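Local coordinates for acetate CoA-transferase subunit beta (Escherichia coli DH5[alpha], PDB 5DBN), which transfers coenzyme A from acetyl-CoA to acetoacetate and other short-chain fatty acids, through a covalent enzyme-CoA intermediate, in short-chain fatty acid degradation, at residues V11-R16 / K134-A138; F49-V55 / C70-A76; F85-G91 / D127-R133; E106-W112 / L158-V164; T169-V173 / E185-C190. One frame throughout, in Å; residues are numbered along the deposited sequence.

Contact 1. Residues V11-R16 / K134-A138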
# COMPACT_ATOMS: atom_id res chain seq x y z
N VAL B 11 -15.95 1.03 30.27
CA VAL B 11 -15.34 0.65 29.00
C VAL B 11 -13.92 0.12 29.22
O VAL B 11 -13.50 -0.84 28.57
CB VAL B 11 -15.30 1.84 28.01
CG1 VAL B 11 -14.49 1.50 26.77
CG2 VAL B 11 -16.71 2.25 27.61
N ALA B 12 -13.19 0.76 30.13
CA ALA B 12 -11.83 0.34 30.44
C ALA B 12 -11.78 -1.11 30.92
O ALA B 12 -10.84 -1.84 30.62
CB ALA B 12 -11.22 1.26 31.49
N GLN B 13 -12.81 -1.51 31.67
CA GLN B 13 -12.90 -2.87 32.18
C GLN B 13 -13.21 -3.88 31.07
O GLN B 13 -13.06 -5.09 31.27
CB GLN B 13 -13.96 -2.95 33.28
CG GLN B 13 -13.55 -2.25 34.57
CD GLN B 13 -14.66 -2.22 35.61
OE1 GLN B 13 -15.81 -2.55 35.32
NE2 GLN B 13 -14.31 -1.83 36.83
N GLU B 14 -13.63 -3.39 29.91
CA GLU B 14 -13.98 -4.27 28.79
C GLU B 14 -12.74 -4.71 28.03
O GLU B 14 -12.71 -5.80 27.45
CB GLU B 14 -14.93 -3.56 27.83
CG GLU B 14 -15.51 -4.46 26.74
CD GLU B 14 -16.45 -5.52 27.28
OE1 GLU B 14 -16.90 -5.40 28.44
OE2 GLU B 14 -16.74 -6.48 26.53
N LEU B 15 -11.71 -3.87 28.04
CA LEU B 15 -10.50 -4.13 27.28
C LEU B 15 -9.70 -5.28 27.89
O LEU B 15 -9.64 -5.42 29.11
CB LEU B 15 -9.63 -2.88 27.22
CG LEU B 15 -10.32 -1.61 26.70
CD1 LEU B 15 -9.37 -0.43 26.74
CD2 LEU B 15 -10.86 -1.82 25.30
N ARG B 16 -9.09 -6.09 27.03
CA ARG B 16 -8.26 -7.21 27.47
C ARG B 16 -6.77 -6.88 27.34
O ARG B 16 -6.37 -6.06 26.52
CB ARG B 16 -8.58 -8.48 26.68
CG ARG B 16 -9.92 -9.13 27.04
CD ARG B 16 -10.14 -10.41 26.25
NE ARG B 16 -11.37 -11.10 26.64
CZ ARG B 16 -12.60 -10.81 26.20
NH1 ARG B 16 -12.79 -9.82 25.34
NH2 ARG B 16 -13.63 -11.52 26.63
N LYS B 134 -13.92 -4.95 17.61
CA LYS B 134 -14.97 -4.59 18.55
C LYS B 134 -15.21 -3.09 18.53
O LYS B 134 -14.31 -2.30 18.78
CB LYS B 134 -14.62 -5.05 19.96
CG LYS B 134 -15.72 -4.76 20.97
CD LYS B 134 -15.36 -5.23 22.37
CE LYS B 134 -15.84 -6.65 22.61
NZ LYS B 134 -15.61 -7.07 24.02
N VAL B 135 -16.46 -2.72 18.26
CA VAL B 135 -16.86 -1.32 18.20
C VAL B 135 -17.60 -0.97 19.48
O VAL B 135 -18.74 -1.39 19.69
CB VAL B 135 -17.75 -1.04 16.97
CG1 VAL B 135 -18.16 0.43 16.93
CG2 VAL B 135 -17.03 -1.43 15.69
N ILE B 136 -16.94 -0.21 20.34
CA ILE B 136 -17.52 0.22 21.60
C ILE B 136 -17.92 1.68 21.50
O ILE B 136 -17.11 2.53 21.15
CB ILE B 136 -16.56 0.04 22.79
CG1 ILE B 136 -16.11 -1.43 22.86
CG2 ILE B 136 -17.23 0.46 24.09
CD1 ILE B 136 -15.05 -1.69 23.91
N ILE B 137 -19.19 1.96 21.78
CA ILE B 137 -19.69 3.33 21.79
C ILE B 137 -19.85 3.81 23.22
O ILE B 137 -20.59 3.21 24.01
CB ILE B 137 -21.03 3.44 21.04
CG1 ILE B 137 -20.89 2.92 19.60
CG2 ILE B 137 -21.53 4.88 21.04
CD1 ILE B 137 -19.84 3.65 18.77
N ALA B 138 -19.16 4.89 23.54
CA ALA B 138 -19.20 5.50 24.87
C ALA B 138 -19.99 6.80 24.74
O ALA B 138 -19.55 7.74 24.09
CB ALA B 138 -17.81 5.77 25.39
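The carboxylate of Glu-14 is gripped at both oxygens. Glu-14 OE2 receives Lys-134 NZ at 2.8 Å in a salt bridge, on its anti lone pair, the side away from the other oxygen. OE1 forms salt bridges with Arg-10 and Arg-175. The side chains of Glu-14 and Lys-134 cross at about a right angle. The lysine chain runs straight as far as CD and then bends (chi3 -91°), which carries its ammonium to the acid. The Arg-16 guanidinium presents its edge to the same ammonium, with NH1 4.2 Å from Lys-134 NZ. The negative charge of Glu-14 probably lets these two basic groups come this near.

Below the ion pair the contact is apolar. Val-11 and Ile-136 reach toward each other tip to tip. Both methyls of the valine touch one branch of the isoleucine, with Val-11 CG1 4.0 Å from Ile-136 CG2. The other branch of Ile-136 ends at CD1, which lies 4.0 Å from CG of Glu-14. Leu-15 CD2 approaches Ile-136 CD1 more distantly, at 4.4 Å. Ala-138 CB sits 4.3 Å from Val-11 CG2.

The contact packs segment 11-16, which leads out of helix 3-12, against strand 135-138 of the central mixed sheet. Glu-14 thus serves both parts, its CG packing on the isoleucine while its carboxylate balances several basic groups. With that many cations around it, the acid is probably ionised.

Contact 2. Residues F49-V55 / C70-A76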
# COMPACT_ATOMS: atom_id res chain seq x y z
N PHE B 49 0.74 6.21 13.89
CA PHE B 49 1.69 5.52 14.76
C PHE B 49 1.03 4.67 15.84
O PHE B 49 -0.13 4.88 16.19
CB PHE B 49 2.65 6.54 15.40
CG PHE B 49 1.98 7.60 16.23
CD1 PHE B 49 1.53 8.77 15.64
CD2 PHE B 49 1.84 7.45 17.60
CE1 PHE B 49 0.92 9.75 16.39
CE2 PHE B 49 1.24 8.43 18.36
CZ PHE B 49 0.78 9.58 17.76
N LEU B 50 1.78 3.69 16.32
CA LEU B 50 1.36 2.83 17.42
C LEU B 50 2.21 3.11 18.66
O LEU B 50 3.40 3.41 18.55
CB LEU B 50 1.49 1.35 17.03
CG LEU B 50 0.40 0.80 16.11
CD1 LEU B 50 0.85 -0.48 15.45
CD2 LEU B 50 -0.87 0.56 16.91
N GLY B 51 1.58 3.01 19.83
CA GLY B 51 2.26 3.26 21.08
C GLY B 51 2.03 4.68 21.57
O GLY B 51 2.92 5.30 22.15
N LEU B 52 0.82 5.18 21.35
CA LEU B 52 0.45 6.53 21.79
C LEU B 52 0.45 6.61 23.31
O LEU B 52 0.08 5.66 23.99
CB LEU B 52 -0.93 6.92 21.25
CG LEU B 52 -1.49 8.26 21.71
CD1 LEU B 52 -0.63 9.42 21.22
CD2 LEU B 52 -2.92 8.43 21.24
N GLY B 53 0.87 7.76 23.83
CA GLY B 53 0.91 7.97 25.26
C GLY B 53 0.83 9.44 25.63
O GLY B 53 0.74 10.29 24.75
N PRO B 54 0.87 9.74 26.94
CA PRO B 54 0.82 11.12 27.41
C PRO B 54 2.05 11.91 27.01
O PRO B 54 3.07 11.33 26.66
CB PRO B 54 0.75 10.98 28.94
CG PRO B 54 0.36 9.56 29.19
CD PRO B 54 0.91 8.78 28.05
N VAL B 55 1.95 13.24 27.07
CA VAL B 55 3.09 14.10 26.78
C VAL B 55 4.18 13.91 27.83
O VAL B 55 3.90 13.84 29.03
CB VAL B 55 2.68 15.59 26.74
CG1 VAL B 55 3.88 16.46 26.38
CG2 VAL B 55 1.55 15.81 25.76
N CYS B 70 1.04 15.26 21.93
CA CYS B 70 0.98 14.04 22.72
C CYS B 70 2.39 13.49 22.91
O CYS B 70 3.38 14.20 22.71
CB CYS B 70 0.09 13.00 22.05
SG CYS B 70 0.76 12.32 20.51
N GLY B 71 2.48 12.22 23.31
CA GLY B 71 3.75 11.56 23.47
C GLY B 71 3.67 10.12 22.99
O GLY B 71 2.67 9.71 22.41
N VAL B 72 4.74 9.37 23.24
CA VAL B 72 4.80 7.95 22.89
C VAL B 72 5.46 7.15 24.01
O VAL B 72 6.18 7.71 24.84
CB VAL B 72 5.57 7.72 21.58
CG1 VAL B 72 4.78 8.24 20.38
CG2 VAL B 72 6.95 8.35 21.65
N LEU B 73 5.22 5.85 24.01
CA LEU B 73 5.84 4.94 24.97
C LEU B 73 6.97 4.18 24.28
O LEU B 73 7.08 4.22 23.05
CB LEU B 73 4.81 3.97 25.54
CG LEU B 73 3.63 4.63 26.27
CD1 LEU B 73 2.61 3.59 26.70
CD2 LEU B 73 4.11 5.43 27.47
N PRO B 74 7.84 3.52 25.06
CA PRO B 74 8.92 2.73 24.47
C PRO B 74 8.40 1.64 23.53
O PRO B 74 7.48 0.91 23.88
CB PRO B 74 9.61 2.11 25.69
CG PRO B 74 9.32 3.05 26.80
CD PRO B 74 7.95 3.58 26.53
N GLY B 75 9.00 1.55 22.35
CA GLY B 75 8.61 0.56 21.36
C GLY B 75 7.55 1.08 20.40
O GLY B 75 6.94 0.31 19.67
N ALA B 76 7.35 2.39 20.40
CA ALA B 76 6.39 3.01 19.50
C ALA B 76 6.88 2.90 18.06
O ALA B 76 8.09 2.89 17.81
CB ALA B 76 6.16 4.46 19.88
O HOH W 1 4.05 9.05 27.02
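The Phe-49 ring lies obliquely beside Cys-70 and Val-72. Its CZ lies 3.9 Å from Cys-70 SG, a sulfur-aromatic contact made well off the ring normal. Farther along the ring, Phe-49 CE2 meets Val-72 CG1 at 4.1 Å. The ring is brought there by chi1 59°, which sets CG between the backbone N and carbonyl carbon. Leu-52 also turns to the sulfur. Its CD1 reaches SG and touches the carbonyl oxygen of Gly-71. At the far end of segment 49-55, Val-55 CG2 rests 3.6 Å from Cys-70 CA.

The backbones form a short antiparallel ladder. Gly-53 and Gly-71 are a hydrogen-bonded pair, joined by two 3.0 Å bonds between N and O of each residue. Leu-73 N gives a straighter bond to Gly-51 O, at 160° and in the carbonyl plane. Gly-51, Gly-53 and Gly-71, with no side chains, let the chains come this close.

Strands 51-53 and 71-73 make a two-strand sheet of their own. Leu-62 covers Phe-49, Cys-70 and Val-72, while Leu-52 packs on Leu-43 of strand 42-45. Met-78 of strand 76-78 touches Phe-49 and Val-72, and another subunit packs against Leu-50 and Pro-74.

Contact 3. Residues F85-G91 / D127-R133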
# COMPACT_ATOMS: atom_id res chain seq x y z
N PHE B 85 -4.50 3.04 8.03
CA PHE B 85 -5.85 2.59 7.74
C PHE B 85 -5.87 1.21 7.11
O PHE B 85 -6.92 0.60 6.97
CB PHE B 85 -6.57 3.62 6.87
CG PHE B 85 -7.02 4.83 7.64
CD1 PHE B 85 -6.17 5.91 7.82
CD2 PHE B 85 -8.28 4.86 8.23
CE1 PHE B 85 -6.58 7.01 8.55
CE2 PHE B 85 -8.69 5.96 8.96
CZ PHE B 85 -7.83 7.04 9.12
N ALA B 86 -4.70 0.71 6.72
CA ALA B 86 -4.55 -0.71 6.42
C ALA B 86 -4.71 -1.50 7.72
O ALA B 86 -5.38 -2.53 7.75
CB ALA B 86 -3.21 -1.00 5.76
N LEU B 87 -4.09 -1.00 8.79
CA LEU B 87 -4.24 -1.60 10.11
C LEU B 87 -5.68 -1.47 10.61
O LEU B 87 -6.29 -2.45 11.05
CB LEU B 87 -3.29 -0.93 11.12
CG LEU B 87 -1.79 -1.15 10.96
CD1 LEU B 87 -1.03 -0.17 11.83
CD2 LEU B 87 -1.40 -2.58 11.31
N ILE B 88 -6.22 -0.25 10.55
CA ILE B 88 -7.56 0.03 11.04
C ILE B 88 -8.62 -0.77 10.29
O ILE B 88 -9.51 -1.37 10.89
CB ILE B 88 -7.88 1.54 10.94
CG1 ILE B 88 -7.02 2.33 11.94
CG2 ILE B 88 -9.36 1.81 11.19
CD1 ILE B 88 -7.07 3.83 11.76
N ARG B 89 -8.53 -0.77 8.96
CA ARG B 89 -9.52 -1.43 8.12
C ARG B 89 -9.27 -2.93 8.05
O ARG B 89 -10.19 -3.71 7.79
CB ARG B 89 -9.52 -0.82 6.72
CG ARG B 89 -10.67 -1.28 5.83
CD ARG B 89 -10.65 -0.58 4.48
NE ARG B 89 -9.29 -0.51 3.92
CZ ARG B 89 -8.59 0.60 3.76
NH1 ARG B 89 -9.09 1.79 4.08
NH2 ARG B 89 -7.36 0.54 3.25
N GLY B 90 -8.02 -3.33 8.26
CA GLY B 90 -7.63 -4.72 8.10
C GLY B 90 -7.94 -5.61 9.29
O GLY B 90 -7.64 -6.81 9.28
N GLY B 91 -8.54 -5.04 10.33
CA GLY B 91 -8.95 -5.82 11.49
C GLY B 91 -7.82 -6.06 12.47
O GLY B 91 -7.83 -7.03 13.22
N ASP B 127 -14.01 4.26 8.78
CA ASP B 127 -13.07 3.15 8.69
C ASP B 127 -12.94 2.41 10.02
O ASP B 127 -12.90 1.18 10.06
CB ASP B 127 -11.70 3.64 8.23
CG ASP B 127 -11.72 4.21 6.83
OD1 ASP B 127 -11.71 3.43 5.86
OD2 ASP B 127 -11.75 5.45 6.70
N LEU B 128 -12.86 3.18 11.10
CA LEU B 128 -12.70 2.61 12.43
C LEU B 128 -13.86 1.68 12.81
O LEU B 128 -13.63 0.59 13.34
CB LEU B 128 -12.56 3.72 13.48
CG LEU B 128 -11.15 4.28 13.69
CD1 LEU B 128 -11.18 5.60 14.44
CD2 LEU B 128 -10.28 3.27 14.43
N VAL B 129 -15.10 2.11 12.57
CA VAL B 129 -16.25 1.30 12.96
C VAL B 129 -16.52 0.10 12.03
O VAL B 129 -17.10 -0.89 12.49
CB VAL B 129 -17.54 2.16 13.09
CG1 VAL B 129 -17.36 3.23 14.15
CG2 VAL B 129 -17.92 2.79 11.77
N THR B 130 -16.14 0.16 10.76
CA THR B 130 -16.27 -1.03 9.89
C THR B 130 -15.12 -2.00 10.10
O THR B 130 -15.27 -3.20 9.91
CB THR B 130 -16.35 -0.73 8.35
OG1 THR B 130 -15.26 -1.39 7.69
CG2 THR B 130 -16.29 0.72 8.03
N GLY B 131 -13.95 -1.47 10.47
CA GLY B 131 -12.74 -2.28 10.53
C GLY B 131 -12.41 -2.90 11.88
O GLY B 131 -11.88 -4.01 11.93
N SER B 132 -12.71 -2.19 12.96
CA SER B 132 -12.34 -2.66 14.29
C SER B 132 -13.06 -3.96 14.64
O SER B 132 -14.23 -4.14 14.31
CB SER B 132 -12.66 -1.59 15.34
OG SER B 132 -11.86 -0.44 15.15
N ARG B 133 -12.36 -4.86 15.32
CA ARG B 133 -12.96 -6.13 15.71
C ARG B 133 -14.09 -5.93 16.72
O ARG B 133 -15.09 -6.64 16.68
CB ARG B 133 -11.92 -7.08 16.31
CG ARG B 133 -10.97 -7.68 15.30
CD ARG B 133 -10.17 -8.80 15.96
NE ARG B 133 -9.20 -9.41 15.05
CZ ARG B 133 -8.44 -10.45 15.37
NH1 ARG B 133 -8.53 -11.00 16.57
NH2 ARG B 133 -7.58 -10.94 14.48
O HOH W 2 -11.62 2.85 3.22
O HOH W 3 -13.15 -3.40 7.31
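Ile-88 and Leu-128 form the tight apolar part of this helix-helix contact. The CG2 branch of Ile-88 lies 3.7 Å from CD2 of Leu-128, and the same methyl rests on the leucine CA. Close by, the helix ends almost touch. Gly-131 CA is 3.4 Å from Ile-88 O in a CA-H...O contact, an approach that the missing side chain permits. Phe-85 meets Asp-127 at about a right angle, with CD2 at the ring edge 3.6 Å from Asp-127 CB. The ring and carboxylate planes stand 69° apart.

The contact is looser where polar groups meet. The guanidinium of Arg-89 turns its edge to the acid, but NH1 and Asp-127 OD1 are 3.6 Å apart, a long salt bridge. A water supplements it, donating to OD1 and accepting weakly from NH1. A second water donates to Arg-89 O and is bound to Thr-130 OG1. On the solvent side, Arg-133 NE gives a weak bond of 3.3 Å to Gly-91 O. Gly-91, with positive phi, closes helix 81-89 in a Schellman motif.

Both charged ends have stronger partners in neighbouring subunits. Asp-127 accepts hydrogen bonds from a polar side chain and a backbone group of one subunit, and Arg-89 NE bonds to backbone of another. Through these bonds the two helices face neighbouring subunits. The bonds to Asp-127 and the nearby guanidinium probably favour its ionised form.

Contact 4. Residues E106-W112 / L158-V164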
# COMPACT_ATOMS: atom_id res chain seq x y z
N GLU B 106 -30.79 -1.55 15.17
CA GLU B 106 -30.14 -2.21 14.05
C GLU B 106 -28.62 -2.03 14.10
O GLU B 106 -27.92 -2.29 13.12
CB GLU B 106 -30.69 -1.69 12.72
CG GLU B 106 -32.18 -1.92 12.54
CD GLU B 106 -32.54 -3.40 12.49
OE1 GLU B 106 -31.74 -4.19 11.94
OE2 GLU B 106 -33.61 -3.77 13.01
N ALA B 107 -28.13 -1.56 15.25
CA ALA B 107 -26.71 -1.36 15.49
C ALA B 107 -26.08 -0.33 14.55
O ALA B 107 -24.86 -0.29 14.39
CB ALA B 107 -25.96 -2.70 15.37
N ASN B 108 -26.91 0.52 13.94
CA ASN B 108 -26.40 1.61 13.13
C ASN B 108 -25.80 2.69 14.02
O ASN B 108 -26.16 2.80 15.19
CB ASN B 108 -27.50 2.21 12.25
CG ASN B 108 -28.17 1.17 11.36
OD1 ASN B 108 -27.52 0.24 10.88
ND2 ASN B 108 -29.47 1.33 11.15
N LEU B 109 -24.88 3.48 13.47
CA LEU B 109 -24.21 4.53 14.22
C LEU B 109 -24.21 5.85 13.46
O LEU B 109 -24.04 5.89 12.25
CB LEU B 109 -22.77 4.13 14.54
CG LEU B 109 -21.92 5.17 15.29
CD1 LEU B 109 -22.46 5.41 16.69
CD2 LEU B 109 -20.47 4.76 15.32
N ALA B 110 -24.41 6.94 14.21
CA ALA B 110 -24.25 8.29 13.69
C ALA B 110 -23.45 9.09 14.71
O ALA B 110 -23.86 9.23 15.86
CB ALA B 110 -25.60 8.93 13.44
N ASN B 111 -22.29 9.60 14.30
CA ASN B 111 -21.43 10.33 15.23
C ASN B 111 -20.43 11.26 14.54
O ASN B 111 -19.36 11.54 15.08
CB ASN B 111 -20.67 9.35 16.13
CG ASN B 111 -19.48 8.69 15.43
OD1 ASN B 111 -19.46 8.54 14.21
ND2 ASN B 111 -18.49 8.30 16.22
N TRP B 112 -20.78 11.75 13.35
CA TRP B 112 -19.90 12.65 12.61
C TRP B 112 -20.60 13.91 12.11
O TRP B 112 -19.94 14.83 11.63
CB TRP B 112 -19.25 11.91 11.43
CG TRP B 112 -20.18 11.61 10.29
CD1 TRP B 112 -21.05 10.57 10.19
CD2 TRP B 112 -20.29 12.35 9.06
NE1 TRP B 112 -21.71 10.62 8.99
CE2 TRP B 112 -21.27 11.70 8.28
CE3 TRP B 112 -19.68 13.50 8.56
CZ2 TRP B 112 -21.63 12.17 7.02
CZ3 TRP B 112 -20.04 13.96 7.31
CH2 TRP B 112 -21.01 13.29 6.55
N LEU B 158 -25.78 8.52 9.03
CA LEU B 158 -25.05 7.39 9.60
C LEU B 158 -23.54 7.51 9.40
O LEU B 158 -23.08 8.02 8.38
CB LEU B 158 -25.53 6.08 9.00
CG LEU B 158 -27.00 5.70 9.19
CD1 LEU B 158 -27.27 4.34 8.56
CD2 LEU B 158 -27.37 5.69 10.66
N THR B 159 -22.79 7.05 10.39
CA THR B 159 -21.37 6.83 10.25
C THR B 159 -21.17 5.48 9.58
O THR B 159 -20.29 5.30 8.74
CB THR B 159 -20.65 6.86 11.61
OG1 THR B 159 -20.87 8.12 12.24
CG2 THR B 159 -19.15 6.63 11.45
N ALA B 160 -22.01 4.53 9.97
CA ALA B 160 -22.01 3.19 9.39
C ALA B 160 -23.29 2.47 9.76
O ALA B 160 -24.04 2.93 10.62
CB ALA B 160 -20.81 2.40 9.87
N GLN B 161 -23.55 1.34 9.10
CA GLN B 161 -24.72 0.54 9.38
C GLN B 161 -24.32 -0.81 9.97
O GLN B 161 -23.35 -1.43 9.52
CB GLN B 161 -25.56 0.33 8.12
CG GLN B 161 -24.82 -0.36 6.98
CD GLN B 161 -25.70 -0.58 5.77
OE1 GLN B 161 -26.82 -0.07 5.70
NE2 GLN B 161 -25.20 -1.34 4.80
N HIS B 162 -25.05 -1.25 10.99
CA HIS B 162 -24.86 -2.56 11.60
C HIS B 162 -23.43 -2.80 12.08
O HIS B 162 -22.88 -3.88 11.88
CB HIS B 162 -25.25 -3.66 10.60
CG HIS B 162 -26.50 -3.36 9.84
ND1 HIS B 162 -27.74 -3.26 10.44
CD2 HIS B 162 -26.71 -3.15 8.52
CE1 HIS B 162 -28.65 -2.99 9.52
NE2 HIS B 162 -28.05 -2.92 8.35
N ALA B 163 -22.84 -1.80 12.72
CA ALA B 163 -21.42 -1.83 13.08
C ALA B 163 -21.16 -1.90 14.58
O ALA B 163 -20.10 -2.36 15.01
CB ALA B 163 -20.72 -0.62 12.49
N VAL B 164 -22.11 -1.44 15.39
CA VAL B 164 -21.91 -1.36 16.84
C VAL B 164 -22.05 -2.71 17.53
O VAL B 164 -23.02 -3.44 17.30
CB VAL B 164 -22.90 -0.36 17.48
CG1 VAL B 164 -22.66 -0.24 18.98
CG2 VAL B 164 -22.79 1.00 16.82
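A classic beta bulge joins strand 109-110 to the loop that leads into strand 166-168. Thr-159 and Ala-160 both face Leu-109. Leu-109 N gives a nearly straight bond to Ala-160 O, at 3.0 Å and 174°. Leu-109 O accepts from Thr-159 N, modelled doubtfully close, and weakly from Ala-160 N.

The side chains extend this pairing. Thr-159 OG1 donates to Asn-111 OD1, a bond modelled doubtfully short, and Asn-111 ND2 bonds to Gly-99 O. The Trp-112 indole comes edge-on to the loop. Its NE1 bonds to Leu-158 O at 3.0 Å, with the oxygen near the ring plane but the donor well above the carbonyl plane. A chi1 of 73° sets Trp-112 CG between its own backbone N and carbonyl carbon, and the indole turns to segment 158-164.

The bulge lies on the edge of a small mixed sheet, where strand 109-110 is outermost and pairs with strand 102-104. Past it, the loop folds over Ala-107. Ala-107 O accepts from Ala-163 N at 3.0 Å and from Val-164 N at 3.1 Å, the latter on a lone pair. Asn-108 OD1 takes His-162 N at 2.9 Å in its carbonyl plane. The same oxygen sits over one face of the His-162 ring, offset toward the rim. His-162 ND1 donates to Glu-106 O at 2.9 Å, the oxygen lying out of the ring plane.

Beneath this polar layer Leu-109 CB packs on Val-164 CG2, 3.9 Å away. Ile-137 of strand 135-138 touches both residues, and Val-129 of helix 125-131 covers Leu-109 and Ala-160.

Contact 5. Residues T169-V173 / E185-C190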
# COMPACT_ATOMS: atom_id res chain seq x y z
N THR B 169 -23.48 3.48 28.42
CA THR B 169 -23.93 4.76 28.95
C THR B 169 -23.78 4.78 30.46
O THR B 169 -23.41 3.77 31.07
CB THR B 169 -25.40 5.05 28.58
OG1 THR B 169 -26.27 4.24 29.38
CG2 THR B 169 -25.66 4.77 27.11
N GLU B 170 -24.06 5.92 31.07
CA GLU B 170 -23.96 6.04 32.52
C GLU B 170 -25.16 5.37 33.19
O GLU B 170 -25.22 5.29 34.42
CB GLU B 170 -23.86 7.52 32.94
CG GLU B 170 -25.16 8.33 32.92
CD GLU B 170 -25.63 8.68 31.52
OE1 GLU B 170 -24.99 8.24 30.54
OE2 GLU B 170 -26.64 9.40 31.40
N LEU B 171 -26.10 4.88 32.39
CA LEU B 171 -27.29 4.23 32.92
C LEU B 171 -27.28 2.72 32.69
O LEU B 171 -27.82 1.96 33.49
CB LEU B 171 -28.54 4.83 32.28
CG LEU B 171 -29.02 6.20 32.76
CD1 LEU B 171 -30.29 6.61 32.02
CD2 LEU B 171 -29.23 6.29 34.26
N ALA B 172 -26.66 2.27 31.60
CA ALA B 172 -26.73 0.86 31.22
C ALA B 172 -25.68 0.44 30.19
O ALA B 172 -25.03 1.27 29.56
CB ALA B 172 -28.11 0.55 30.68
N VAL B 173 -25.53 -0.88 30.03
CA VAL B 173 -24.69 -1.45 28.99
C VAL B 173 -25.52 -2.33 28.06
O VAL B 173 -26.19 -3.27 28.51
CB VAL B 173 -23.53 -2.30 29.58
CG1 VAL B 173 -22.67 -2.88 28.47
CG2 VAL B 173 -22.69 -1.46 30.53
N GLU B 185 -26.37 -4.93 31.18
CA GLU B 185 -26.12 -4.36 32.51
C GLU B 185 -26.92 -3.09 32.76
O GLU B 185 -27.20 -2.32 31.84
CB GLU B 185 -24.63 -4.06 32.70
CG GLU B 185 -23.71 -5.21 32.34
CD GLU B 185 -22.24 -4.84 32.44
OE1 GLU B 185 -21.90 -4.01 33.30
OE2 GLU B 185 -21.44 -5.38 31.65
N ILE B 186 -27.28 -2.88 34.03
CA ILE B 186 -27.90 -1.65 34.49
C ILE B 186 -27.02 -1.02 35.57
O ILE B 186 -26.50 -1.73 36.43
CB ILE B 186 -29.32 -1.90 35.04
CG1 ILE B 186 -30.19 -2.54 33.95
CG2 ILE B 186 -29.94 -0.59 35.54
CD1 ILE B 186 -31.63 -2.80 34.35
N ALA B 187 -26.87 0.30 35.52
CA ALA B 187 -26.01 1.00 36.47
C ALA B 187 -26.65 1.05 37.85
O ALA B 187 -27.88 1.08 37.97
CB ALA B 187 -25.71 2.40 35.97
N ASP B 188 -25.82 1.07 38.89
CA ASP B 188 -26.31 1.15 40.26
C ASP B 188 -27.06 2.46 40.50
O ASP B 188 -26.63 3.52 40.06
CB ASP B 188 -25.16 1.01 41.25
CG ASP B 188 -24.67 -0.43 41.38
OD1 ASP B 188 -25.52 -1.32 41.60
OD2 ASP B 188 -23.45 -0.66 41.26
N GLY B 189 -28.18 2.36 41.22
CA GLY B 189 -29.02 3.51 41.48
C GLY B 189 -30.05 3.72 40.38
O GLY B 189 -30.85 4.66 40.44
N CYS B 190 -30.02 2.84 39.38
CA CYS B 190 -30.95 2.90 38.26
C CYS B 190 -31.73 1.59 38.17
O CYS B 190 -31.30 0.57 38.71
CB CYS B 190 -30.19 3.16 36.95
SG CYS B 190 -31.23 3.56 35.53
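Val-173 and Glu-185 lie side by side and point the same way, with their CB atoms 3.7 Å apart. The aliphatic part of the glutamate runs along the valine, and its carboxylate reaches on to a salt bridge with Arg-10 through OE2. Val-173 and Glu-185 form an antiparallel hydrogen-bonded pair. Val-173 N bonds to Glu-185 O at 2.9 Å, and Glu-185 N returns the bond to Val-173 O, on a lone pair. One step on, Ala-172 and Ile-186 are a non-hydrogen-bonded pair. Ala-187 N then bonds to Leu-171 O at 2.8 Å and 166°.

Beyond the ladder, Leu-171 CD2 meets Cys-190 SG at 3.6 Å. A type II turn from Ala-187 to Cys-190 carries the sulfur back to the leucine. In segment 169-173, Thr-169 fixes the bend. Its OG1 accepts from Leu-171 N at 3.1 Å, an ST turn, and from Ala-172 N at 3.0 Å, an ST motif. His-141 also bonds to this hydroxyl.

The contact is the open end of the hairpin of strands 172-177 and 180-186 in the central sheet. Helix 3-12 packs on Glu-170 and Val-173, while helix 192-197 touches Ile-186 and Cys-190.

Contacts 1, 3 and 4 share one packed core. Val-135 CG2 of contact 1 lies 3.3 Å from Val-129 O of contact 3. The same Val-135 CG2 lies 3.3 Å from Ala-163 O of contact 4. Val-129 O of contact 3 is 3.6 Å from Ala-163 CB of contact 4. Contacts 1 and 5 reach the same central sheet without touching, and both involve Arg-10. Contact 2 joins the group only through Leu-50, which packs on Leu-87 of contact 3. The predicted active-site Glu-46 has its side chain about 4 Å from that of Leu-128, 7 Å from Leu-52 and 10 Å from Asn-111.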